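Local coordinates for sugar phosphate isomerase/epimerase (Parabacteroides distasonis, PDB 3OBE), which is probably a sugar phosphate isomerase or epimerase of the xylose isomerase-like TIM barrel family, its exact substrate and reaction not established, at residues Lys22-Tyr28 and Tyr50-Phe56; Phe240-Lys246 and Ile271-Glu277. All coordinates share one frame; numbering follows the deposited sequence. Where two conformers were deposited one is given.

Interaction 1. Residues Lys22-Tyr28 and Tyr50-Phe56; sequences KMGLQTY and YTDLEIF. With EOH (ethanol), chain G.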
loop_
_atom_site.group_PDB
_atom_site.type_symbol
_atom_site.label_atom_id
_atom_site.label_comp_id
_atom_site.label_asym_id
_atom_site.label_seq_id
_atom_site.Cartn_x
_atom_site.Cartn_y
_atom_site.Cartn_z
ATOM N N LYS A 22 13.237 -1.300 9.813
ATOM C CA LYS A 22 12.383 -0.383 9.086
ATOM C C LYS A 22 11.034 -1.076 8.909
ATOM O O LYS A 22 10.937 -2.250 8.494
ATOM C CB LYS A 22 13.000 0.030 7.741
ATOM C CG LYS A 22 14.372 0.699 7.828
ATOM C CD LYS A 22 14.349 2.096 8.504
ATOM C CE LYS A 22 15.768 2.626 8.849
ATOM N NZ LYS A 22 16.250 2.311 10.278
HETATM N N MSE A 23 9.997 -0.369 9.272
HETATM C CA MSE A 23 8.678 -0.970 9.357
HETATM C C MSE A 23 7.610 0.093 9.150
HETATM O O MSE A 23 7.580 1.116 9.840
HETATM C CB MSE A 23 8.497 -1.647 10.732
HETATM C CG MSE A 23 7.143 -2.150 10.962
HETATM SE SE MSE A 23 7.221 -3.062 12.731
HETATM C CE MSE A 23 7.181 -1.640 13.767
ATOM N N GLY A 24 6.722 -0.142 8.185
ATOM C CA GLY A 24 5.665 0.810 7.925
ATOM C C GLY A 24 4.290 0.430 8.429
ATOM O O GLY A 24 3.995 -0.751 8.715
ATOM N N LEU A 25 3.446 1.449 8.497
ATOM C CA LEU A 25 2.041 1.289 8.893
ATOM C C LEU A 25 1.175 2.108 7.978
ATOM O O LEU A 25 1.441 3.310 7.790
ATOM C CB LEU A 25 1.814 1.814 10.343
ATOM C CG LEU A 25 0.355 1.732 10.841
ATOM C CD1 LEU A 25 -0.098 0.289 11.031
ATOM C CD2 LEU A 25 0.148 2.488 12.145
ATOM N N GLN A 26 0.098 1.504 7.469
ATOM C CA GLN A 26 -0.974 2.262 6.822
ATOM C C GLN A 26 -1.875 2.847 7.899
ATOM O O GLN A 26 -2.496 2.135 8.671
ATOM C CB GLN A 26 -1.741 1.379 5.840
ATOM C CG GLN A 26 -3.109 1.896 5.366
ATOM C CD GLN A 26 -3.085 3.317 4.809
ATOM O OE1 GLN A 26 -3.625 4.227 5.426
ATOM N NE2 GLN A 26 -2.436 3.516 3.650
ATOM N N THR A 27 -1.913 4.171 7.999
ATOM C CA THR A 27 -2.528 4.803 9.117
ATOM C C THR A 27 -4.072 4.731 9.177
ATOM O O THR A 27 -4.700 5.015 10.237
ATOM C CB THR A 27 -2.128 6.299 9.179
ATOM O OG1 THR A 27 -2.573 6.957 8.000
ATOM C CG2 THR A 27 -0.572 6.458 9.411
ATOM N N TYR A 28 -4.673 4.347 8.058
ATOM C CA TYR A 28 -6.080 4.039 8.037
ATOM C C TYR A 28 -6.418 2.950 9.082
ATOM O O TYR A 28 -7.524 2.934 9.614
ATOM C CB TYR A 28 -6.480 3.593 6.655
ATOM C CG TYR A 28 -7.975 3.452 6.469
ATOM C CD1 TYR A 28 -8.800 4.564 6.435
ATOM C CD2 TYR A 28 -8.547 2.175 6.364
ATOM C CE1 TYR A 28 -10.172 4.427 6.258
ATOM C CE2 TYR A 28 -9.916 2.033 6.195
ATOM C CZ TYR A 28 -10.704 3.147 6.156
ATOM O OH TYR A 28 -12.057 2.993 5.969
ATOM N N TYR A 50 7.635 1.493 14.630
ATOM C CA TYR A 50 7.325 1.972 13.295
ATOM C C TYR A 50 8.251 3.098 12.901
ATOM O O TYR A 50 8.561 3.978 13.709
ATOM C CB TYR A 50 5.844 2.389 13.143
ATOM C CG TYR A 50 4.903 1.203 13.252
ATOM C CD1 TYR A 50 4.708 0.312 12.155
ATOM C CD2 TYR A 50 4.223 0.935 14.443
ATOM C CE1 TYR A 50 3.884 -0.763 12.244
ATOM C CE2 TYR A 50 3.378 -0.170 14.538
ATOM C CZ TYR A 50 3.214 -1.019 13.443
ATOM O OH TYR A 50 2.420 -2.135 13.513
ATOM N N THR A 51 8.706 3.054 11.654
ATOM C CA THR A 51 9.599 4.057 11.067
ATOM C C THR A 51 8.914 4.855 9.921
ATOM O O THR A 51 9.279 6.012 9.662
ATOM C CB THR A 51 10.912 3.417 10.510
ATOM O OG1 THR A 51 10.554 2.438 9.537
ATOM C CG2 THR A 51 11.739 2.789 11.660
ATOM N N ASP A 52 7.925 4.251 9.277
ATOM C CA ASP A 52 7.369 4.739 8.057
ATOM C C ASP A 52 5.844 4.696 8.110
ATOM O O ASP A 52 5.285 3.777 8.684
ATOM C CB ASP A 52 7.820 3.845 6.921
ATOM C CG ASP A 52 9.223 4.136 6.496
ATOM O OD1 ASP A 52 10.175 3.782 7.245
ATOM O OD2 ASP A 52 9.374 4.777 5.424
ATOM N N LEU A 53 5.217 5.686 7.503
ATOM C CA LEU A 53 3.763 5.733 7.356
ATOM C C LEU A 53 3.359 5.744 5.906
ATOM O O LEU A 53 3.975 6.426 5.077
ATOM C CB LEU A 53 3.210 6.988 8.025
ATOM C CG LEU A 53 3.500 7.163 9.528
ATOM C CD1 LEU A 53 2.822 8.471 10.090
ATOM C CD2 LEU A 53 3.097 5.947 10.369
ATOM N N GLU A 54 2.262 5.042 5.637
ATOM C CA GLU A 54 1.532 5.189 4.383
ATOM C C GLU A 54 0.184 5.784 4.738
ATOM O O GLU A 54 -0.538 5.248 5.591
ATOM C CB GLU A 54 1.384 3.837 3.657
ATOM C CG GLU A 54 0.619 3.914 2.339
ATOM C CD GLU A 54 0.497 2.548 1.729
ATOM O OE1 GLU A 54 -0.282 1.763 2.304
ATOM O OE2 GLU A 54 1.185 2.270 0.690
ATOM N N ILE A 55 -0.090 6.968 4.196
ATOM C CA ILE A 55 -1.283 7.714 4.599
ATOM C C ILE A 55 -2.434 7.498 3.590
ATOM O O ILE A 55 -2.368 6.613 2.730
ATOM C CB ILE A 55 -0.938 9.207 4.858
ATOM C CG1 ILE A 55 -0.442 9.883 3.595
ATOM C CG2 ILE A 55 0.098 9.292 6.053
ATOM C CD1 ILE A 55 -0.418 11.384 3.696
ATOM N N PHE A 56 -3.484 8.283 3.766
ATOM C CA PHE A 56 -4.695 8.201 2.997
ATOM C C PHE A 56 -5.355 9.572 3.070
ATOM O O PHE A 56 -4.955 10.421 3.837
ATOM C CB PHE A 56 -5.599 7.086 3.549
ATOM C CG PHE A 56 -6.168 7.390 4.893
ATOM C CD1 PHE A 56 -5.447 7.160 6.036
ATOM C CD2 PHE A 56 -7.444 7.954 5.006
ATOM C CE1 PHE A 56 -5.995 7.451 7.301
ATOM C CE2 PHE A 56 -7.983 8.256 6.265
ATOM C CZ PHE A 56 -7.251 8.010 7.392
HETATM C C1 EOH G . -5.495 11.418 6.526
HETATM C C2 EOH G . -5.889 11.456 7.974
HETATM O O EOH G . -4.108 11.372 6.314
#
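The side-chain amide of Q26 reaches across to the neighbouring strand with two hydrogen bonds. NE2 donates to E54 OE1 (3.1 Å), arriving on the anti side of that oxygen and 27° out of the carboxylate plane, and again to I55 O (3.2 Å), which lies in the plane of the amide. Q26 OE1 turns back to accept the backbone N of Y28 on a lone pair (2.8 Å), so both ends of the amide are held. With an alanine here, the I55 carbonyl and the Y28 N-H would probably lose these partners, and the carboxylate of E54, also bonded by H244 and S94, one donor. At the other end M23 N donates to T51 OG1 (2.9 Å), and T51 OG1 in turn donates to D52 OD1 (2.7 Å), whose other oxygen, OD2, bonds to S93, while M23 O accepts from the N atoms of T51 and D52.

Between these ends L25 N to D52 O, E54 N to L25 O and T27 N to E54 O join the first two parallel strands of the TIM barrel, which helix 38-48 connects. Q26 and E54 occupy one face; L25 and L53 lie on the other, against that helix.

The Y50 ring is sandwiched there: selenomethionine M23 sets CE over its centre (3.6 Å from the centroid), and L25 CB covers the opposite face. With CG anti to its backbone N (chi1 -171°), Y28 directs its ring edge onto the face of F56 in a T-shaped pair, centroids of the two rings 5.1 Å apart. An ethanol covers the other face of F56 and bonds weakly to F56 O.

Interaction 2. Residues Phe240-Lys246 and Ile271-Glu277; sequences FKLLHIK and ILGYYVE. With EOH (ethanol), chain D.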
loop_
_atom_site.group_PDB
_atom_site.type_symbol
_atom_site.label_atom_id
_atom_site.label_comp_id
_atom_site.label_asym_id
_atom_site.label_seq_id
_atom_site.Cartn_x
_atom_site.Cartn_y
_atom_site.Cartn_z
ATOM N N PHE A 240 6.685 -6.416 -7.722
ATOM C CA PHE A 240 6.171 -6.253 -6.381
ATOM C C PHE A 240 7.213 -5.568 -5.535
ATOM O O PHE A 240 8.087 -6.226 -4.966
ATOM C CB PHE A 240 5.768 -7.639 -5.857
ATOM C CG PHE A 240 4.581 -8.200 -6.546
ATOM C CD1 PHE A 240 3.380 -7.515 -6.509
ATOM C CD2 PHE A 240 4.622 -9.404 -7.250
ATOM C CE1 PHE A 240 2.249 -8.017 -7.148
ATOM C CE2 PHE A 240 3.497 -9.867 -7.887
ATOM C CZ PHE A 240 2.330 -9.199 -7.817
ATOM N N LYS A 241 7.154 -4.236 -5.478
ATOM C CA LYS A 241 8.181 -3.451 -4.809
ATOM C C LYS A 241 7.817 -3.106 -3.349
ATOM O O LYS A 241 8.705 -2.761 -2.566
ATOM C CB LYS A 241 8.503 -2.151 -5.591
ATOM C CG LYS A 241 9.202 -2.400 -6.952
ATOM C CD LYS A 241 9.699 -1.096 -7.583
ATOM C CE LYS A 241 10.408 -1.298 -8.925
ATOM N NZ LYS A 241 10.641 -0.013 -9.626
ATOM N N LEU A 242 6.537 -3.195 -3.020
ATOM C CA LEU A 242 6.031 -3.029 -1.657
ATOM C C LEU A 242 5.146 -4.221 -1.316
ATOM O O LEU A 242 4.520 -4.857 -2.190
ATOM C CB LEU A 242 5.206 -1.740 -1.520
ATOM C CG LEU A 242 5.852 -0.405 -1.801
ATOM C CD1 LEU A 242 4.786 0.703 -1.818
ATOM C CD2 LEU A 242 6.968 -0.121 -0.803
ATOM N N LEU A 243 5.022 -4.510 -0.019
ATOM C CA LEU A 243 3.957 -5.353 0.458
ATOM C C LEU A 243 3.054 -4.561 1.383
ATOM O O LEU A 243 3.518 -3.641 2.093
ATOM C CB LEU A 243 4.471 -6.537 1.267
ATOM C CG LEU A 243 5.519 -7.457 0.605
ATOM C CD1 LEU A 243 6.041 -8.573 1.563
ATOM C CD2 LEU A 243 4.973 -8.025 -0.719
ATOM N N HIS A 244 1.798 -4.997 1.438
ATOM C CA HIS A 244 0.991 -4.807 2.633
ATOM C C HIS A 244 1.056 -6.077 3.456
ATOM O O HIS A 244 0.852 -7.189 2.921
ATOM C CB HIS A 244 -0.449 -4.473 2.317
ATOM C CG HIS A 244 -0.733 -3.016 2.425
ATOM N ND1 HIS A 244 -1.941 -2.509 2.846
ATOM C CD2 HIS A 244 0.043 -1.945 2.131
ATOM C CE1 HIS A 244 -1.902 -1.190 2.828
ATOM N NE2 HIS A 244 -0.717 -0.811 2.374
ATOM N N ILE A 245 1.378 -5.905 4.737
ATOM C CA ILE A 245 1.430 -6.989 5.698
ATOM C C ILE A 245 0.171 -6.884 6.545
ATOM O O ILE A 245 -0.027 -5.905 7.299
ATOM C CB ILE A 245 2.734 -6.946 6.555
ATOM C CG1 ILE A 245 3.961 -7.208 5.655
ATOM C CG2 ILE A 245 2.667 -7.913 7.763
ATOM C CD1 ILE A 245 4.002 -8.670 5.054
ATOM N N LYS A 246 -0.697 -7.875 6.350
ATOM C CA LYS A 246 -2.018 -7.929 6.920
ATOM C C LYS A 246 -2.322 -9.376 7.300
ATOM O O LYS A 246 -1.792 -10.317 6.695
ATOM C CB LYS A 246 -3.074 -7.385 5.940
ATOM C CG LYS A 246 -4.487 -7.356 6.604
ATOM C CD LYS A 246 -5.525 -6.774 5.753
ATOM C CE LYS A 246 -6.851 -6.767 6.470
ATOM N NZ LYS A 246 -7.216 -8.076 7.120
ATOM N N ILE A 271 12.248 -6.339 -2.184
ATOM C CA ILE A 271 11.193 -5.344 -1.918
ATOM C C ILE A 271 11.818 -4.109 -1.285
ATOM O O ILE A 271 12.828 -4.212 -0.573
ATOM C CB ILE A 271 10.041 -5.880 -1.002
ATOM C CG1 ILE A 271 10.568 -6.189 0.406
ATOM C CG2 ILE A 271 9.329 -7.094 -1.655
ATOM C CD1 ILE A 271 9.462 -6.194 1.510
ATOM N N LEU A 272 11.219 -2.956 -1.541
ATOM C CA LEU A 272 11.675 -1.701 -0.983
ATOM C C LEU A 272 11.185 -1.435 0.449
ATOM O O LEU A 272 11.836 -0.720 1.246
ATOM C CB LEU A 272 11.245 -0.555 -1.879
ATOM C CG LEU A 272 11.810 -0.626 -3.308
ATOM C CD1 LEU A 272 11.237 0.534 -4.159
ATOM C CD2 LEU A 272 13.362 -0.697 -3.392
ATOM N N GLY A 273 10.074 -2.042 0.783
ATOM C CA GLY A 273 9.508 -1.911 2.109
ATOM C C GLY A 273 8.115 -2.465 2.175
ATOM O O GLY A 273 7.585 -3.068 1.205
ATOM N N TYR A 274 7.539 -2.328 3.361
ATOM C CA TYR A 274 6.207 -2.809 3.607
ATOM C C TYR A 274 5.423 -1.970 4.608
ATOM O O TYR A 274 5.997 -1.281 5.469
ATOM C CB TYR A 274 6.240 -4.259 4.096
ATOM C CG TYR A 274 6.828 -4.431 5.488
ATOM C CD1 TYR A 274 6.043 -4.355 6.622
ATOM C CD2 TYR A 274 8.192 -4.688 5.650
ATOM C CE1 TYR A 274 6.590 -4.520 7.886
ATOM C CE2 TYR A 274 8.746 -4.801 6.916
ATOM C CZ TYR A 274 7.944 -4.745 8.008
ATOM O OH TYR A 274 8.543 -4.930 9.241
ATOM N N TYR A 275 4.114 -2.041 4.492
ATOM C CA TYR A 275 3.230 -1.376 5.422
ATOM C C TYR A 275 2.257 -2.369 6.005
ATOM O O TYR A 275 1.593 -3.132 5.276
ATOM C CB TYR A 275 2.471 -0.230 4.735
ATOM C CG TYR A 275 3.429 0.754 4.144
ATOM C CD1 TYR A 275 3.943 1.802 4.890
ATOM C CD2 TYR A 275 3.842 0.634 2.810
ATOM C CE1 TYR A 275 4.875 2.706 4.325
ATOM C CE2 TYR A 275 4.776 1.483 2.266
ATOM C CZ TYR A 275 5.272 2.535 3.015
ATOM O OH TYR A 275 6.213 3.378 2.449
ATOM N N VAL A 276 2.181 -2.344 7.340
ATOM C CA VAL A 276 1.179 -3.070 8.087
ATOM C C VAL A 276 -0.202 -2.425 7.951
ATOM O O VAL A 276 -0.335 -1.188 7.999
ATOM C CB VAL A 276 1.585 -3.117 9.592
ATOM C CG1 VAL A 276 0.505 -3.709 10.452
ATOM C CG2 VAL A 276 2.913 -3.894 9.768
ATOM N N GLU A 277 -1.225 -3.257 7.848
ATOM C CA GLU A 277 -2.600 -2.786 7.950
ATOM C C GLU A 277 -3.419 -3.743 8.787
ATOM O O GLU A 277 -3.252 -4.961 8.691
ATOM C CB GLU A 277 -3.247 -2.596 6.589
ATOM C CG GLU A 277 -4.661 -1.949 6.709
ATOM C CD GLU A 277 -5.170 -1.247 5.462
ATOM O OE1 GLU A 277 -4.451 -1.195 4.452
ATOM O OE2 GLU A 277 -6.312 -0.733 5.547
HETATM C C1 EOH D . 9.083 0.548 5.500
HETATM C C2 EOH D . 8.300 1.286 4.421
HETATM O O EOH D . 9.224 -0.863 5.360
#
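L243 and Y274 pair at the middle of two parallel strand segments inclined at 24°, where the N atoms of L243, Y275, I245 and E277 bond in turn to the O atoms of G273, L243, Y275 and I245, and the short L272 N to K241 O bond (2.7 Å) leads in. Helix 259-269 connects the two strands, making a beta-alpha-beta unit of the barrel.

On the face that meets this helix the packing is apolar. I245 CG1 approaches the Y274 ring obliquely, 3.7 Å from Y274 CD1. L243 sets its CB against Y274 CB and, with CD1, crosses I271 CD1 at about a right angle. F263 closes edge-to-face with the Y274 ring.

The other face carries L242, H244 and Y275. L242 CD2 leans against Y275 CE2 (4.1 Å), and the hydroxyl of Y275 bonds to S93. Beside G273 sits an ethanol, probably from the crystallisation liquor, whose oxygen lies over one face of the Y274 ring and accepts the Y274 N-H in a nearly straight bond (3.0 Å from Y274 N).

At the C-terminal end E277, its CG anti to the backbone N (chi1 -174°), brings OE1 into the plane of the H244 ring at its edge, 3.0 Å from H244 CE1. The carboxylate is turned 63° from the ring. K246 instead extends away to a salt bridge with E279.

Since H244 ND1 lies at a poor angle to E277 OE1, the approach is consistent with a C-H of the ring, probably polarised, facing the carboxylate oxygen, while NE2 of the same ring bonds to E54: the imidazole thus lies between the carboxylates of E277 and E54, which come from different segments of the chain.

How the interactions relate
Interactions 1 and 2 are neighbouring parts of one parallel barrel sheet, their centres about 10 Å apart. Backbone bonds of G24 and Q26 with V276 (Q26 N to V276 O, 2.8 Å) join strands 24-26 and 273-276, the first and last of the barrel. Side chains also cross: H244 NE2 lies 2.6 Å from E54 OE1, a probable hydrogen bond, and Q26 CG packs 3.5 Å from E277 OE1. E54, Q26, H244 and E277 therefore form one polar cluster within the barrel. Bound phosphate, probably from the crystallisation liquor, lies about 4 Å from the side chain of Y28 and about 3 Å from that of E277; such ions often mark pockets, so both contacts may border one.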